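PDB 4IV6: acyl-CoA dehydrogenase FadE3 from Mycobacterium smegmatis, which belongs to the acyl-CoA dehydrogenase family of flavoproteins and binds dihydroflavine-adenine dinucleotide as a four-chain assembly. Local coordinates for residues L335-V340 / Y350-Y355. Numbering follows the deposited sequence.
Sequences LDAVRV and YDVERY. With FDA (dihydroflavine-adenine dinucleotide), chain C.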
ATOM      1  N   LEU B 335      -4.743  10.545   7.286  1.00 12.17           N
ATOM      2  CA  LEU B 335      -4.153   9.685   8.308  1.00 12.63           C
ATOM      3  C   LEU B 335      -2.716  10.083   8.589  1.00 12.82           C
ATOM      4  O   LEU B 335      -2.342  10.173   9.754  1.00 12.72           O
ATOM      5  CB  LEU B 335      -4.236   8.212   7.929  1.00 12.89           C
ATOM      6  CG  LEU B 335      -3.458   7.219   8.805  1.00 13.61           C
ATOM      7  CD1 LEU B 335      -3.926   7.270  10.247  1.00 14.23           C
ATOM      8  CD2 LEU B 335      -3.681   5.846   8.227  1.00 14.16           C
ATOM      9  N   ASP B 336      -1.935  10.344   7.542  1.00 12.86           N
ATOM     10  CA  ASP B 336      -0.513  10.677   7.713  1.00 13.20           C
ATOM     11  C   ASP B 336      -0.350  12.025   8.419  1.00 12.83           C
ATOM     12  O   ASP B 336       0.550  12.176   9.220  1.00 12.62           O
ATOM     13  CB  ASP B 336       0.241  10.659   6.406  1.00 13.82           C
ATOM     14  CG  ASP B 336       0.569   9.232   5.918  1.00 15.51           C
ATOM     15  OD1 ASP B 336       0.403   8.225   6.661  1.00 15.76           O
ATOM     16  OD2 ASP B 336       0.996   9.127   4.758  1.00 16.07           O
ATOM     17  N   ALA B 337      -1.277  12.959   8.194  1.00 12.53           N
ATOM     18  CA  ALA B 337      -1.261  14.232   8.924  1.00 12.55           C
ATOM     19  C   ALA B 337      -1.495  14.015  10.421  1.00 12.60           C
ATOM     20  O   ALA B 337      -0.880  14.699  11.231  1.00 12.97           O
ATOM     21  CB  ALA B 337      -2.262  15.225   8.357  1.00 12.66           C
ATOM     22  N   VAL B 338      -2.350  13.038  10.781  1.00 12.38           N
ATOM     23  CA  VAL B 338      -2.557  12.669  12.167  1.00 12.50           C
ATOM     24  C   VAL B 338      -1.214  12.163  12.713  1.00 12.48           C
ATOM     25  O   VAL B 338      -0.803  12.573  13.813  1.00 12.54           O
ATOM     26  CB  VAL B 338      -3.679  11.624  12.322  1.00 12.56           C
ATOM     27  CG1 VAL B 338      -3.669  10.959  13.679  1.00 12.79           C
ATOM     28  CG2 VAL B 338      -5.020  12.300  12.115  1.00 12.77           C
ATOM     29  N   ARG B 339      -0.537  11.310  11.928  1.00 12.33           N
ATOM     30  CA  ARG B 339       0.719  10.676  12.368  1.00 12.54           C
ATOM     31  C   ARG B 339       1.767  11.764  12.641  1.00 12.53           C
ATOM     32  O   ARG B 339       2.498  11.722  13.629  1.00 13.01           O
ATOM     33  CB  ARG B 339       1.298   9.727  11.306  1.00 12.50           C
ATOM     34  CG  ARG B 339       0.484   8.479  10.975  1.00 12.65           C
ATOM     35  CD  ARG B 339       1.183   7.753   9.834  1.00 12.99           C
ATOM     36  NE  ARG B 339       0.478   6.643   9.205  1.00 13.08           N
ATOM     37  CZ  ARG B 339       0.461   5.399   9.662  1.00 13.47           C
ATOM     38  NH1 ARG B 339       1.073   5.080  10.805  1.00 13.95           N
ATOM     39  NH2 ARG B 339      -0.123   4.452   8.947  1.00 13.38           N
ATOM     40  N   VAL B 340       1.832  12.735  11.748  1.00 12.26           N
ATOM     41  CA  VAL B 340       2.800  13.831  11.865  1.00 12.40           C
ATOM     42  C   VAL B 340       2.648  14.599  13.167  1.00 12.58           C
ATOM     43  O   VAL B 340       3.638  15.091  13.699  1.00 12.74           O
ATOM     44  CB  VAL B 340       2.752  14.764  10.628  1.00 12.27           C
ATOM     45  CG1 VAL B 340       3.515  16.053  10.846  1.00 12.63           C
ATOM     46  CG2 VAL B 340       3.359  14.033   9.421  1.00 12.18           C
ATOM     47  N   TYR B 350      -6.963  20.073  17.888  1.00 18.91           N
ATOM     48  CA  TYR B 350      -6.262  20.201  16.605  1.00 18.98           C
ATOM     49  C   TYR B 350      -7.242  19.786  15.495  1.00 17.55           C
ATOM     50  O   TYR B 350      -8.290  19.187  15.773  1.00 17.59           O
ATOM     51  CB  TYR B 350      -5.002  19.321  16.597  1.00 19.12           C
ATOM     52  CG  TYR B 350      -3.947  19.808  17.558  1.00 20.60           C
ATOM     53  CD1 TYR B 350      -4.133  19.700  18.920  1.00 20.97           C
ATOM     54  CD2 TYR B 350      -2.775  20.417  17.095  1.00 21.81           C
ATOM     55  CE1 TYR B 350      -3.195  20.165  19.806  1.00 22.38           C
ATOM     56  CE2 TYR B 350      -1.809  20.898  17.991  1.00 22.65           C
ATOM     57  CZ  TYR B 350      -2.040  20.756  19.344  1.00 23.20           C
ATOM     58  OH  TYR B 350      -1.137  21.188  20.268  1.00 25.10           O
ATOM     59  N   ASP B 351      -6.936  20.144  14.262  1.00 16.71           N
ATOM     60  CA  ASP B 351      -7.899  20.019  13.163  1.00 16.38           C
ATOM     61  C   ASP B 351      -7.754  18.715  12.368  1.00 14.94           C
ATOM     62  O   ASP B 351      -8.673  18.335  11.640  1.00 14.67           O
ATOM     63  CB  ASP B 351      -7.775  21.217  12.221  1.00 17.55           C
ATOM     64  CG  ASP B 351      -8.214  22.541  12.878  1.00 19.02           C
ATOM     65  OD1 ASP B 351      -9.007  22.509  13.842  1.00 19.75           O
ATOM     66  OD2 ASP B 351      -7.766  23.606  12.418  1.00 19.96           O
ATOM     67  N   VAL B 352      -6.608  18.050  12.483  1.00 13.99           N
ATOM     68  CA  VAL B 352      -6.331  16.905  11.637  1.00 13.35           C
ATOM     69  C   VAL B 352      -7.323  15.765  11.916  1.00 13.04           C
ATOM     70  O   VAL B 352      -7.629  15.005  11.021  1.00 12.84           O
ATOM     71  CB  VAL B 352      -4.846  16.436  11.660  1.00 13.34           C
ATOM     72  CG1 VAL B 352      -3.956  17.457  10.960  1.00 13.79           C
ATOM     73  CG2 VAL B 352      -4.321  16.213  13.082  1.00 13.46           C
ATOM     74  N   GLU B 353      -7.832  15.643  13.141  1.00 13.01           N
ATOM     75  CA  GLU B 353      -8.820  14.605  13.430  1.00 12.95           C
ATOM     76  C   GLU B 353     -10.106  14.833  12.664  1.00 13.09           C
ATOM     77  O   GLU B 353     -10.743  13.886  12.252  1.00 12.78           O
ATOM     78  CB  GLU B 353      -9.110  14.481  14.926  1.00 13.31           C
ATOM     79  CG  GLU B 353      -9.839  15.663  15.543  1.00 13.64           C
ATOM     80  CD  GLU B 353     -11.361  15.568  15.494  1.00 13.89           C
ATOM     81  OE1 GLU B 353     -12.023  16.627  15.421  1.00 13.99           O
ATOM     82  OE2 GLU B 353     -11.888  14.446  15.560  1.00 13.81           O
ATOM     83  N   ARG B 354     -10.463  16.094  12.436  1.00 13.43           N
ATOM     84  CA  ARG B 354     -11.641  16.396  11.656  1.00 13.93           C
ATOM     85  C   ARG B 354     -11.443  15.978  10.185  1.00 13.58           C
ATOM     86  O   ARG B 354     -12.359  15.405   9.582  1.00 13.32           O
ATOM     87  CB  ARG B 354     -11.996  17.889  11.729  1.00 14.81           C
ATOM     88  CG  ARG B 354     -13.317  18.174  11.058  1.00 15.66           C
ATOM     89  CD  ARG B 354     -13.418  19.502  10.397  1.00 16.46           C
ATOM     90  NE  ARG B 354     -12.669  20.628  10.975  1.00 17.05           N
ATOM     91  CZ  ARG B 354     -12.242  21.635  10.206  1.00 17.51           C
ATOM     92  NH1 ARG B 354     -12.472  21.619   8.874  1.00 17.51           N
ATOM     93  NH2 ARG B 354     -11.608  22.665  10.741  1.00 17.98           N
ATOM     94  N   TYR B 355     -10.287  16.296   9.598  1.00 13.10           N
ATOM     95  CA  TYR B 355     -10.055  15.877   8.213  1.00 13.21           C
ATOM     96  C   TYR B 355     -10.122  14.363   8.093  1.00 12.79           C
ATOM     97  O   TYR B 355     -10.610  13.844   7.102  1.00 12.68           O
ATOM     98  CB  TYR B 355      -8.732  16.403   7.640  1.00 13.29           C
ATOM     99  CG  TYR B 355      -8.435  17.844   7.968  1.00 13.87           C
ATOM    100  CD1 TYR B 355      -9.396  18.838   7.832  1.00 14.57           C
ATOM    101  CD2 TYR B 355      -7.154  18.216   8.390  1.00 14.44           C
ATOM    102  CE1 TYR B 355      -9.105  20.163   8.140  1.00 15.40           C
ATOM    103  CE2 TYR B 355      -6.864  19.525   8.701  1.00 14.93           C
ATOM    104  CZ  TYR B 355      -7.825  20.484   8.564  1.00 15.59           C
ATOM    105  OH  TYR B 355      -7.470  21.773   8.839  1.00 17.91           O
TER
HETATM  106  PA  FDA C 401       6.499  13.781  19.014  1.00 15.63           P
HETATM  107  O1A FDA C 401       6.315  15.261  19.101  1.00 13.93           O
HETATM  108  O2A FDA C 401       7.630  13.050  19.699  1.00 15.53           O
HETATM  109  O5B FDA C 401       6.572  13.368  17.471  1.00 14.53           O
HETATM  110  C5B FDA C 401       5.796  14.021  16.457  1.00 13.72           C
HETATM  111  C4B FDA C 401       5.999  13.271  15.140  1.00 12.96           C
HETATM  112  O4B FDA C 401       7.407  13.227  14.858  1.00 12.41           O
HETATM  113  C3B FDA C 401       5.540  11.824  15.219  1.00 12.50           C
HETATM  114  O3B FDA C 401       5.183  11.427  13.914  1.00 12.48           O
HETATM  115  C2B FDA C 401       6.818  11.100  15.624  1.00 12.56           C
HETATM  116  O2B FDA C 401       6.821   9.729  15.297  1.00 11.66           O
HETATM  117  C1B FDA C 401       7.843  11.879  14.848  1.00 12.11           C
HETATM  118  N9A FDA C 401       9.159  11.816  15.458  1.00 12.85           N
HETATM  119  C8A FDA C 401       9.538  12.416  16.597  1.00 12.70           C
HETATM  120  N7A FDA C 401      10.834  12.147  16.828  1.00 13.97           N
HETATM  121  C5A FDA C 401      11.301  11.358  15.807  1.00 13.18           C
HETATM  122  C6A FDA C 401      12.569  10.692  15.464  1.00 14.15           C
HETATM  123  N6A FDA C 401      13.663  10.826  16.266  1.00 14.05           N
HETATM  124  N1A FDA C 401      12.596   9.960  14.322  1.00 14.48           N
HETATM  125  C2A FDA C 401      11.517   9.822  13.529  1.00 14.22           C
HETATM  126  N3A FDA C 401      10.313  10.388  13.795  1.00 13.15           N
HETATM  127  C4A FDA C 401      10.175  11.144  14.909  1.00 13.09           C
HETATM  128  N1  FDA C 401       1.897   8.876  27.546  1.00 15.11           N
HETATM  129  C2  FDA C 401       2.133   8.558  28.829  1.00 14.51           C
HETATM  130  O2  FDA C 401       3.260   8.818  29.331  1.00 14.21           O
HETATM  131  N3  FDA C 401       1.201   7.944  29.561  1.00 15.07           N
HETATM  132  C4  FDA C 401      -0.017   7.650  29.095  1.00 14.37           C
HETATM  133  O4  FDA C 401      -0.835   7.107  29.819  1.00 15.58           O
HETATM  134  C4X FDA C 401      -0.363   7.957  27.720  1.00 14.79           C
HETATM  135  N5  FDA C 401      -1.556   7.702  27.155  1.00 14.56           N
HETATM  136  C5X FDA C 401      -1.913   8.410  26.041  1.00 15.06           C
HETATM  137  C6  FDA C 401      -3.254   8.536  25.662  1.00 14.85           C
HETATM  138  C7  FDA C 401      -3.615   9.223  24.527  1.00 14.63           C
HETATM  139  C7M FDA C 401      -5.059   9.369  24.147  1.00 15.03           C
HETATM  140  C8  FDA C 401      -2.628   9.808  23.739  1.00 15.13           C
HETATM  141  C8M FDA C 401      -2.917  10.553  22.484  1.00 15.37           C
HETATM  142  C9  FDA C 401      -1.310   9.679  24.080  1.00 15.33           C
HETATM  143  C9A FDA C 401      -0.932   9.009  25.237  1.00 15.36           C
HETATM  144  N10 FDA C 401       0.452   8.929  25.599  1.00 16.43           N
HETATM  145  C10 FDA C 401       0.714   8.613  26.947  1.00 15.13           C
HETATM  146  C1' FDA C 401       1.390   9.884  24.995  1.00 16.65           C
HETATM  147  C2' FDA C 401       1.983   9.198  23.783  1.00 19.87           C
HETATM  148  O2' FDA C 401       2.808   8.087  24.160  1.00 20.37           O
HETATM  149  C3' FDA C 401       2.710  10.273  22.969  1.00 21.81           C
HETATM  150  O3' FDA C 401       1.729  11.025  22.209  1.00 23.43           O
HETATM  151  C4' FDA C 401       3.713   9.650  22.034  1.00 22.38           C
HETATM  152  O4' FDA C 401       4.847   9.344  22.820  1.00 26.56           O
HETATM  153  C5' FDA C 401       4.173  10.572  20.911  1.00 20.67           C
HETATM  154  O5' FDA C 401       4.578  11.778  21.473  1.00 21.10           O
HETATM  155  P   FDA C 401       4.441  13.222  20.880  1.00 19.81           P
HETATM  156  O1P FDA C 401       3.017  13.511  20.607  1.00 19.30           O
HETATM  157  O2P FDA C 401       5.167  14.045  21.875  1.00 22.28           O
HETATM  158  O3P FDA C 401       5.181  13.036  19.466  1.00 16.73           O
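Val352 divides its two methyls between Ala337 and Val338: a chi1 of -70° turns CG1 opposite the carbonyl carbon and leaves CG2 between the backbone N and that carbon. CG1 then rests 3.8 Å from Ala337 CB, while CG2 lies 4.1 Å from Val338 CG2. On the facing helix, Val338 has CG1 opposite its own backbone N (chi1 165°), and it is CG2, beside that N, that does the touching; this methyl also approaches the carbonyl O of Val352 at 3.9 Å. The backbones come closest at the same pair, Val338 CA to Val352 CA being 5.7 Å. The side-chain contacts are methyl to methyl, with neither a hydrogen bond nor a salt bridge between the segments, and the touching residues are buried.

Polar groups of 335-340 lie away from this contact. Arg339 NE forms a salt bridge and a bent hydrogen bond to Asp336 OD1 (3.0 Å), one turn back; OD1 lies 18° out of the guanidinium plane, and NH2 of the same group pairs with Glu328 of the second subunit. The backbone O of Arg339 accepts a 2.7 Å hydrogen bond from O3B of dihydroflavine-adenine dinucleotide. Within the C-terminal acyl-CoA dehydrogenase domain, the contact packs the end of helix 316-340 against the first turn of helix 352-364, the two being linked by a loop; Ala337 also touches Met291 on helix 282-310, and Tyr355 packs against helix 234-270.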